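Local coordinates for intimin (Escherichia coli, PDB 1F00), which is an adhesin of enteropathogenic Escherichia coli that binds a receptor and probably attaches the bacterium to host cells, its lectin-like domain borne at the end of immunoglobulin-like domains, at residues Gln18-Tyr23 with Thr64-Thr69; Thr117-Tyr122 with Lys222-Ala227; Gln124-Ala129 with Ser152-Leu157. All coordinates share one frame; numbering follows the deposited sequence.

Contact 1 of 3, residues Gln18-Tyr23 with Thr64-Thr69; sequences QDAITY and TLTSTT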
loop_
_atom_site.group_PDB
_atom_site.type_symbol
_atom_site.label_atom_id
_atom_site.label_comp_id
_atom_site.label_asym_id
_atom_site.label_seq_id
_atom_site.Cartn_x
_atom_site.Cartn_y
_atom_site.Cartn_z
ATOM N N GLN A 18 -17.624 -7.006 14.743
ATOM C CA GLN A 18 -18.838 -6.792 13.961
ATOM C C GLN A 18 -18.982 -7.813 12.838
ATOM O O GLN A 18 -20.089 -8.258 12.540
ATOM C CB GLN A 18 -18.850 -5.382 13.368
ATOM C CG GLN A 18 -18.856 -4.263 14.400
ATOM C CD GLN A 18 -20.069 -4.309 15.309
ATOM O OE1 GLN A 18 -21.202 -4.431 14.844
ATOM N NE2 GLN A 18 -19.836 -4.200 16.613
ATOM N N ASP A 19 -17.867 -8.168 12.201
ATOM C CA ASP A 19 -17.892 -9.152 11.123
ATOM C C ASP A 19 -18.292 -10.457 11.798
ATOM O O ASP A 19 -17.579 -10.955 12.672
ATOM C CB ASP A 19 -16.504 -9.290 10.484
ATOM C CG ASP A 19 -16.534 -10.070 9.184
ATOM O OD1 ASP A 19 -15.448 -10.411 8.666
ATOM O OD2 ASP A 19 -17.643 -10.337 8.671
ATOM N N ALA A 20 -19.427 -11.015 11.398
ATOM C CA ALA A 20 -19.911 -12.229 12.037
ATOM C C ALA A 20 -19.977 -13.462 11.165
ATOM O O ALA A 20 -20.246 -13.395 9.965
ATOM C CB ALA A 20 -21.290 -11.970 12.657
ATOM N N ILE A 21 -19.718 -14.597 11.800
ATOM C CA ILE A 21 -19.776 -15.885 11.143
ATOM C C ILE A 21 -21.034 -16.533 11.699
ATOM O O ILE A 21 -21.212 -16.608 12.914
ATOM C CB ILE A 21 -18.543 -16.744 11.482
ATOM C CG1 ILE A 21 -17.291 -16.100 10.873
ATOM C CG2 ILE A 21 -18.737 -18.164 10.967
ATOM C CD1 ILE A 21 -16.027 -16.929 11.001
ATOM N N THR A 22 -21.920 -16.975 10.816
ATOM C CA THR A 22 -23.147 -17.599 11.272
ATOM C C THR A 22 -23.078 -19.115 11.169
ATOM O O THR A 22 -22.728 -19.675 10.128
ATOM C CB THR A 22 -24.392 -17.048 10.509
ATOM O OG1 THR A 22 -25.472 -17.988 10.594
ATOM C CG2 THR A 22 -24.074 -16.777 9.071
ATOM N N TYR A 23 -23.382 -19.765 12.286
ATOM C CA TYR A 23 -23.377 -21.216 12.365
ATOM C C TYR A 23 -24.804 -21.723 12.282
ATOM O O TYR A 23 -25.709 -21.173 12.911
ATOM C CB TYR A 23 -22.747 -21.679 13.683
ATOM C CG TYR A 23 -21.272 -21.385 13.802
ATOM C CD1 TYR A 23 -20.816 -20.106 14.119
ATOM C CD2 TYR A 23 -20.326 -22.385 13.578
ATOM C CE1 TYR A 23 -19.455 -19.833 14.212
ATOM C CE2 TYR A 23 -18.970 -22.123 13.666
ATOM C CZ TYR A 23 -18.539 -20.845 13.984
ATOM O OH TYR A 23 -17.195 -20.583 14.086
ATOM N N THR A 64 -24.598 -16.406 15.714
ATOM C CA THR A 64 -23.473 -15.726 15.077
ATOM C C THR A 64 -22.307 -15.533 16.037
ATOM O O THR A 64 -22.493 -15.455 17.252
ATOM C CB THR A 64 -23.889 -14.347 14.526
ATOM O OG1 THR A 64 -24.425 -13.550 15.587
ATOM C CG2 THR A 64 -24.931 -14.503 13.433
ATOM N N LEU A 65 -21.103 -15.451 15.477
ATOM C CA LEU A 65 -19.882 -15.285 16.262
ATOM C C LEU A 65 -19.068 -14.095 15.750
ATOM O O LEU A 65 -18.914 -13.914 14.543
ATOM C CB LEU A 65 -19.025 -16.556 16.157
ATOM C CG LEU A 65 -17.832 -16.841 17.084
ATOM C CD1 LEU A 65 -16.982 -17.932 16.450
ATOM C CD2 LEU A 65 -16.976 -15.615 17.298
ATOM N N THR A 66 -18.548 -13.296 16.677
ATOM C CA THR A 66 -17.712 -12.146 16.340
ATOM C C THR A 66 -16.516 -12.186 17.285
ATOM O O THR A 66 -16.520 -12.948 18.255
ATOM C CB THR A 66 -18.457 -10.816 16.546
ATOM O OG1 THR A 66 -18.791 -10.665 17.930
ATOM C CG2 THR A 66 -19.732 -10.789 15.721
ATOM N N SER A 67 -15.494 -11.381 17.014
ATOM C CA SER A 67 -14.315 -11.362 17.872
ATOM C C SER A 67 -13.574 -10.032 17.795
ATOM O O SER A 67 -13.579 -9.369 16.756
ATOM C CB SER A 67 -13.370 -12.504 17.483
ATOM O OG SER A 67 -12.258 -12.575 18.359
ATOM N N THR A 68 -12.942 -9.645 18.899
ATOM C CA THR A 68 -12.183 -8.401 18.941
ATOM C C THR A 68 -10.692 -8.698 18.836
ATOM O O THR A 68 -9.874 -7.787 18.706
ATOM C CB THR A 68 -12.441 -7.613 20.245
ATOM O OG1 THR A 68 -12.030 -8.395 21.373
ATOM C CG2 THR A 68 -13.915 -7.267 20.374
ATOM N N THR A 69 -10.340 -9.978 18.907
ATOM C CA THR A 69 -8.945 -10.378 18.789
ATOM C C THR A 69 -8.836 -11.477 17.740
ATOM O O THR A 69 -9.759 -12.273 17.562
ATOM C CB THR A 69 -8.366 -10.904 20.137
ATOM O OG1 THR A 69 -8.955 -12.167 20.456
ATOM C CG2 THR A 69 -8.653 -9.917 21.263
HETATM O O HOH W 1 -15.787 -10.141 14.380
#

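Contact 2 of 3, residues Thr117-Tyr122 with Lys222-Ala227; sequences TVWLQY and KAWGAA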
loop_
_atom_site.group_PDB
_atom_site.type_symbol
_atom_site.label_atom_id
_atom_site.label_comp_id
_atom_site.label_asym_id
_atom_site.label_seq_id
_atom_site.Cartn_x
_atom_site.Cartn_y
_atom_site.Cartn_z
ATOM N N THR A 117 5.653 15.527 -1.933
ATOM C CA THR A 117 4.808 16.186 -2.924
ATOM C C THR A 117 5.646 16.659 -4.107
ATOM O O THR A 117 5.141 17.312 -5.022
ATOM C CB THR A 117 4.071 17.386 -2.326
ATOM O OG1 THR A 117 5.021 18.307 -1.785
ATOM C CG2 THR A 117 3.118 16.926 -1.231
ATOM N N VAL A 118 6.939 16.344 -4.056
ATOM C CA VAL A 118 7.885 16.656 -5.128
ATOM C C VAL A 118 8.460 15.287 -5.467
ATOM O O VAL A 118 9.053 14.625 -4.613
ATOM C CB VAL A 118 9.010 17.596 -4.652
ATOM C CG1 VAL A 118 9.964 17.891 -5.798
ATOM C CG2 VAL A 118 8.410 18.889 -4.134
ATOM N N TRP A 119 8.270 14.844 -6.701
ATOM C CA TRP A 119 8.731 13.512 -7.073
ATOM C C TRP A 119 9.888 13.415 -8.037
ATOM O O TRP A 119 9.838 13.964 -9.137
ATOM C CB TRP A 119 7.611 12.696 -7.722
ATOM C CG TRP A 119 6.352 12.498 -6.955
ATOM C CD1 TRP A 119 6.102 12.822 -5.655
ATOM C CD2 TRP A 119 5.156 11.896 -7.460
ATOM N NE1 TRP A 119 4.815 12.458 -5.316
ATOM C CE2 TRP A 119 4.213 11.888 -6.410
ATOM C CE3 TRP A 119 4.792 11.361 -8.704
ATOM C CZ2 TRP A 119 2.923 11.367 -6.564
ATOM C CZ3 TRP A 119 3.509 10.841 -8.858
ATOM C CH2 TRP A 119 2.591 10.851 -7.791
ATOM N N LEU A 120 10.926 12.699 -7.631
ATOM C CA LEU A 120 12.028 12.443 -8.537
ATOM C C LEU A 120 11.352 11.376 -9.406
ATOM O O LEU A 120 10.819 10.401 -8.869
ATOM C CB LEU A 120 13.206 11.820 -7.784
ATOM C CG LEU A 120 14.351 11.268 -8.635
ATOM C CD1 LEU A 120 14.972 12.390 -9.461
ATOM C CD2 LEU A 120 15.401 10.635 -7.722
ATOM N N GLN A 121 11.331 11.544 -10.721
ATOM C CA GLN A 121 10.682 10.524 -11.546
ATOM C C GLN A 121 11.348 9.170 -11.340
ATOM O O GLN A 121 12.577 9.061 -11.360
ATOM C CB GLN A 121 10.723 10.880 -13.035
ATOM C CG GLN A 121 9.798 9.978 -13.851
ATOM C CD GLN A 121 9.794 10.278 -15.345
ATOM O OE1 GLN A 121 8.762 10.165 -15.998
ATOM N NE2 GLN A 121 10.947 10.641 -15.888
ATOM N N TYR A 122 10.528 8.144 -11.139
ATOM C CA TYR A 122 11.004 6.786 -10.919
ATOM C C TYR A 122 11.617 6.611 -9.537
ATOM O O TYR A 122 12.338 5.652 -9.279
ATOM C CB TYR A 122 11.987 6.382 -12.025
ATOM C CG TYR A 122 11.339 6.455 -13.392
ATOM C CD1 TYR A 122 11.978 7.078 -14.463
ATOM C CD2 TYR A 122 10.048 5.960 -13.594
ATOM C CE1 TYR A 122 11.343 7.216 -15.701
ATOM C CE2 TYR A 122 9.405 6.090 -14.823
ATOM C CZ TYR A 122 10.056 6.719 -15.871
ATOM O OH TYR A 122 9.421 6.856 -17.083
ATOM N N LYS A 222 16.799 16.409 -0.718
ATOM C CA LYS A 222 16.342 16.390 0.669
ATOM C C LYS A 222 15.267 15.322 0.871
ATOM O O LYS A 222 15.276 14.579 1.857
ATOM C CB LYS A 222 15.774 17.762 1.040
ATOM C CG LYS A 222 15.307 17.884 2.478
ATOM C CD LYS A 222 14.656 19.244 2.742
ATOM C CE LYS A 222 15.578 20.398 2.347
ATOM N NZ LYS A 222 16.904 20.339 3.028
ATOM N N ALA A 223 14.347 15.231 -0.078
ATOM C CA ALA A 223 13.269 14.258 0.023
ATOM C C ALA A 223 13.650 12.840 -0.403
ATOM O O ALA A 223 13.262 11.876 0.251
ATOM C CB ALA A 223 12.066 14.732 -0.795
ATOM N N TRP A 224 14.410 12.711 -1.486
ATOM C CA TRP A 224 14.773 11.396 -1.998
ATOM C C TRP A 224 16.185 10.873 -1.762
ATOM O O TRP A 224 16.424 9.676 -1.905
ATOM C CB TRP A 224 14.484 11.347 -3.503
ATOM C CG TRP A 224 13.063 11.629 -3.797
ATOM C CD1 TRP A 224 12.501 12.848 -4.060
ATOM C CD2 TRP A 224 11.988 10.691 -3.747
ATOM N NE1 TRP A 224 11.130 12.725 -4.172
ATOM C CE2 TRP A 224 10.792 11.411 -3.984
ATOM C CE3 TRP A 224 11.917 9.310 -3.519
ATOM C CZ2 TRP A 224 9.541 10.793 -4.001
ATOM C CZ3 TRP A 224 10.671 8.695 -3.534
ATOM C CH2 TRP A 224 9.499 9.438 -3.773
ATOM N N GLY A 225 17.115 11.751 -1.410
ATOM C CA GLY A 225 18.485 11.305 -1.221
ATOM C C GLY A 225 19.138 11.059 -2.575
ATOM O O GLY A 225 18.537 11.336 -3.616
ATOM N N ALA A 226 20.363 10.538 -2.572
ATOM C CA ALA A 226 21.094 10.268 -3.811
ATOM C C ALA A 226 20.245 9.502 -4.838
ATOM O O ALA A 226 19.790 8.393 -4.574
ATOM C CB ALA A 226 22.371 9.491 -3.498
ATOM N N ALA A 227 20.058 10.095 -6.015
ATOM C CA ALA A 227 19.242 9.490 -7.065
ATOM C C ALA A 227 19.653 8.094 -7.516
ATOM O O ALA A 227 18.794 7.285 -7.870
ATOM C CB ALA A 227 19.189 10.413 -8.282
#

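Contact 3 of 3, residues Gln124-Ala129 with Ser152-Leu157; sequences QVNLKA and SGQVTL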
loop_
_atom_site.group_PDB
_atom_site.type_symbol
_atom_site.label_atom_id
_atom_site.label_comp_id
_atom_site.label_asym_id
_atom_site.label_seq_id
_atom_site.Cartn_x
_atom_site.Cartn_y
_atom_site.Cartn_z
ATOM N N GLN A 124 11.428 5.641 -5.684
ATOM C CA GLN A 124 10.698 4.507 -5.134
ATOM C C GLN A 124 10.471 4.571 -3.625
ATOM O O GLN A 124 11.336 5.017 -2.873
ATOM C CB GLN A 124 11.438 3.216 -5.493
ATOM C CG GLN A 124 11.542 2.985 -6.991
ATOM C CD GLN A 124 12.495 1.867 -7.344
ATOM O OE1 GLN A 124 13.685 1.927 -7.026
ATOM N NE2 GLN A 124 11.982 0.841 -8.010
ATOM N N VAL A 125 9.293 4.127 -3.194
ATOM C CA VAL A 125 8.954 4.106 -1.777
ATOM C C VAL A 125 8.375 2.743 -1.410
ATOM O O VAL A 125 7.826 2.040 -2.264
ATOM C CB VAL A 125 7.922 5.203 -1.413
ATOM C CG1 VAL A 125 8.460 6.567 -1.805
ATOM C CG2 VAL A 125 6.581 4.931 -2.103
ATOM N N ASN A 126 8.526 2.354 -0.148
ATOM C CA ASN A 126 7.991 1.078 0.310
ATOM C C ASN A 126 6.745 1.296 1.163
ATOM O O ASN A 126 6.772 2.059 2.129
ATOM C CB ASN A 126 9.020 0.303 1.141
ATOM C CG ASN A 126 10.208 -0.175 0.318
ATOM O OD1 ASN A 126 10.059 -0.608 -0.824
ATOM N ND2 ASN A 126 11.395 -0.118 0.911
ATOM N N LEU A 127 5.652 0.637 0.793
ATOM C CA LEU A 127 4.414 0.730 1.561
ATOM C C LEU A 127 4.332 -0.522 2.422
ATOM O O LEU A 127 4.604 -1.625 1.943
ATOM C CB LEU A 127 3.187 0.772 0.643
ATOM C CG LEU A 127 3.057 1.909 -0.374
ATOM C CD1 LEU A 127 1.635 1.922 -0.918
ATOM C CD2 LEU A 127 3.381 3.245 0.272
ATOM N N LYS A 128 3.964 -0.359 3.688
ATOM C CA LYS A 128 3.849 -1.506 4.579
ATOM C C LYS A 128 2.413 -1.736 5.011
ATOM O O LYS A 128 1.714 -0.813 5.430
ATOM C CB LYS A 128 4.730 -1.329 5.820
ATOM C CG LYS A 128 6.189 -1.709 5.613
ATOM C CD LYS A 128 6.339 -3.192 5.283
ATOM C CE LYS A 128 7.797 -3.562 5.032
ATOM N NZ LYS A 128 8.382 -2.787 3.893
ATOM N N ALA A 129 1.981 -2.983 4.894
ATOM C CA ALA A 129 0.636 -3.371 5.289
ATOM C C ALA A 129 0.759 -4.207 6.550
ATOM O O ALA A 129 1.819 -4.767 6.833
ATOM C CB ALA A 129 -0.023 -4.188 4.181
ATOM N N SER A 152 6.134 -7.190 -3.089
ATOM C CA SER A 152 6.825 -6.385 -2.077
ATOM C C SER A 152 6.122 -5.139 -1.553
ATOM O O SER A 152 6.381 -4.709 -0.431
ATOM C CB SER A 152 8.190 -5.952 -2.607
ATOM O OG SER A 152 8.030 -4.939 -3.585
ATOM N N GLY A 153 5.256 -4.543 -2.360
ATOM C CA GLY A 153 4.587 -3.335 -1.919
ATOM C C GLY A 153 5.435 -2.118 -2.239
ATOM O O GLY A 153 5.140 -1.005 -1.801
ATOM N N GLN A 154 6.509 -2.322 -2.996
ATOM C CA GLN A 154 7.356 -1.200 -3.365
ATOM C C GLN A 154 6.721 -0.468 -4.539
ATOM O O GLN A 154 6.391 -1.069 -5.566
ATOM C CB GLN A 154 8.760 -1.678 -3.739
ATOM C CG GLN A 154 9.712 -0.550 -4.095
ATOM C CD GLN A 154 11.154 -1.012 -4.126
ATOM O OE1 GLN A 154 11.800 -1.159 -3.078
ATOM N NE2 GLN A 154 11.664 -1.264 -5.325
ATOM N N VAL A 155 6.545 0.837 -4.375
ATOM C CA VAL A 155 5.935 1.667 -5.405
ATOM C C VAL A 155 6.954 2.512 -6.159
ATOM O O VAL A 155 7.902 3.023 -5.575
ATOM C CB VAL A 155 4.891 2.628 -4.790
ATOM C CG1 VAL A 155 4.343 3.569 -5.878
ATOM C CG2 VAL A 155 3.760 1.827 -4.148
ATOM N N THR A 156 6.748 2.647 -7.465
ATOM C CA THR A 156 7.616 3.469 -8.292
ATOM C C THR A 156 6.750 4.589 -8.863
ATOM O O THR A 156 5.770 4.331 -9.551
ATOM C CB THR A 156 8.237 2.666 -9.451
ATOM O OG1 THR A 156 9.038 1.602 -8.919
ATOM C CG2 THR A 156 9.106 3.564 -10.317
ATOM N N LEU A 157 7.107 5.829 -8.552
ATOM C CA LEU A 157 6.362 6.988 -9.037
ATOM C C LEU A 157 6.783 7.302 -10.471
ATOM O O LEU A 157 7.971 7.430 -10.758
ATOM C CB LEU A 157 6.629 8.180 -8.117
ATOM C CG LEU A 157 6.251 7.903 -6.657
ATOM C CD1 LEU A 157 6.630 9.086 -5.798
ATOM C CD2 LEU A 157 4.751 7.621 -6.548
HETATM O O HOH W 2 7.060 -2.345 0.932
#

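Contact 1 of 3, residues Gln18-Tyr23 with Thr64-Thr69
Ile21 and Leu65 face each other as an antiparallel hydrogen-bonded pair on strands 21-29 and 60-66. The N-to-C directions of the short strand pieces 21-23 and 64-66 make an angle of 148°. Two backbone bonds close the pair: Ile21 N gives its proton to Leu65 O at 2.9 Å, and Leu65 N returns one to Ile21 O at 2.8 Å. Leu65 O also takes a CA-H...O contact from Ala20 CA at 3.2 Å. Thr22 and Thr64 form the next, non-hydrogen-bonded pair. Toward Gln18 the two chains separate, and a water continues the link, donating to Asp19 O (2.6 Å) and accepting from Ser67 N (2.9 Å).

The side chains sort onto two faces. On the Ile21-Leu65 face the Leu65 side chain leans toward Tyr23, with CG anti to the backbone N (chi1 -167°). Its CB lies at the edge of the phenol ring, near the ring plane and next to CE1, and its CD1 reaches Tyr23 OH at 3.6 Å. On the Thr22-Thr64 face Thr64 CG2 rests against Thr22 CB at 3.9 Å, while Thr66 CG2 meets the methyl of Ala20 at 3.6 Å. Asp19 is held by Val14 N and by a salt bridge to Lys10.

Ile21, Tyr23 and Leu65 are buried: Ile21 and Tyr23 touch Val91, and Leu65 touches Phe93 and Val75, all on strands of the other sheet. An antiparallel pair with one partly exposed, threonine-bearing face and one buried apolar face turned to a second sheet is characteristic of a beta sandwich, here a bacterial immunoglobulin-like domain.

Contact 2 of 3, residues Thr117-Tyr122 with Lys222-Ala227
The shortest polar bond here runs from the indole Trp224 NE1 to the backbone carbonyl Val118 O, 2.8 Å long and almost straight at 169° about the hydrogen. The oxygen sits at the ring edge, practically in the indole plane, so the bond helps set the rotation of the ring. CG of Trp224 stands anti to its own carbonyl carbon (chi1 -58°), which sends the indole from the end of helix 214-224 across to strand 118-120.

Leu120 covers one face of that ring: its CB makes a CH-pi contact 4.0 Å from the centroid of the five-membered ring, 16° off the normal. The backbone Leu120 N also lies over this face, toward the rim. Further along, Leu120 CD2 meets Ala227 CB at 3.8 Å, just past the turn in which Gly225 leaves the helix with positive phi. Trp119 comes close with CD1, 4.3 Å from Trp224 CZ2, while its own NE1 bonds to Pro116 O.

The one polar atom of the buried indole is thus paired with a carbonyl while Leu120 CB packs over one ring face, joining helix 214-224 of the lectin-like domain to the strand by a directional bond within a largely apolar interface.

Contact 3 of 3, residues Gln124-Ala129 with Ser152-Leu157
Gln124 and Thr156 meet because their first torsions match: Gln124 CG (chi1 -61°) and Thr156 OG1 (chi1 -61°) each stand anti to their own carbonyl carbon, beside the backbone N. The two side chains therefore lie side by side, pointing the same way. With the Gln124 chain extended beyond CG, NE2 donates a hydrogen bond to Thr156 OG1 at 3.2 Å, the oxygen close to the amide plane.

Next along the ladder, Val125 and Val155 form an antiparallel hydrogen-bonded pair. Val125 N binds Val155 O at 3.0 Å, and Val155 N binds Val125 O at 2.7 Å. Their side chains run alongside each other on the opposite, buried face, Val125 CG2 lying 3.9 Å from Val155 CB. Leu127 crosses the end of Val155, its CG 3.8 Å from Val155 CG2. A further bond joins Leu127 N to Gly153 O at 3.1 Å. Gly153, at positive phi, follows Ser152, whose OG accepts from Gln154 N in an ST turn. A water donates to both Leu127 O and Ser152 O, bridging the two segments beyond the last backbone bond.

Asn126, on the face of Gln124, sends ND2 to Glu105. Strand 124-130 lies between strand 154-157 and strand 104-106, with backbone bonds linking Asn126 with Glu105 and Gln124 with Val107, just past that strand. Strand 146-148 flanks strand 154-157 beyond, and on the buried face Val125 packs on Ile104 and Ile106, Val155 on Ala146 and Val148, and Leu127 on Trp138 of strand 136-140.

From the N terminus, contact 1 closes first, tying strand 21-29 to strand 60-66 within the first immunoglobulin-like domain of this fragment. It is complete before the others begin, and its nearest atoms stay about 16 Å from contact 3 and about 32 Å from contact 2. Contact 2 then opens at strand 118-120 and closes about a hundred residues later at the end of helix 214-224. Contact 3 is nested inside that loop and belongs to the fragment's second immunoglobulin-like domain. These two touch: Tyr122 N lies 2.7 Å from Leu157 O, probably hydrogen-bonded, and the Trp224 ring packs on Val125 and Leu157. They thereby join that domain to the lectin-like domain.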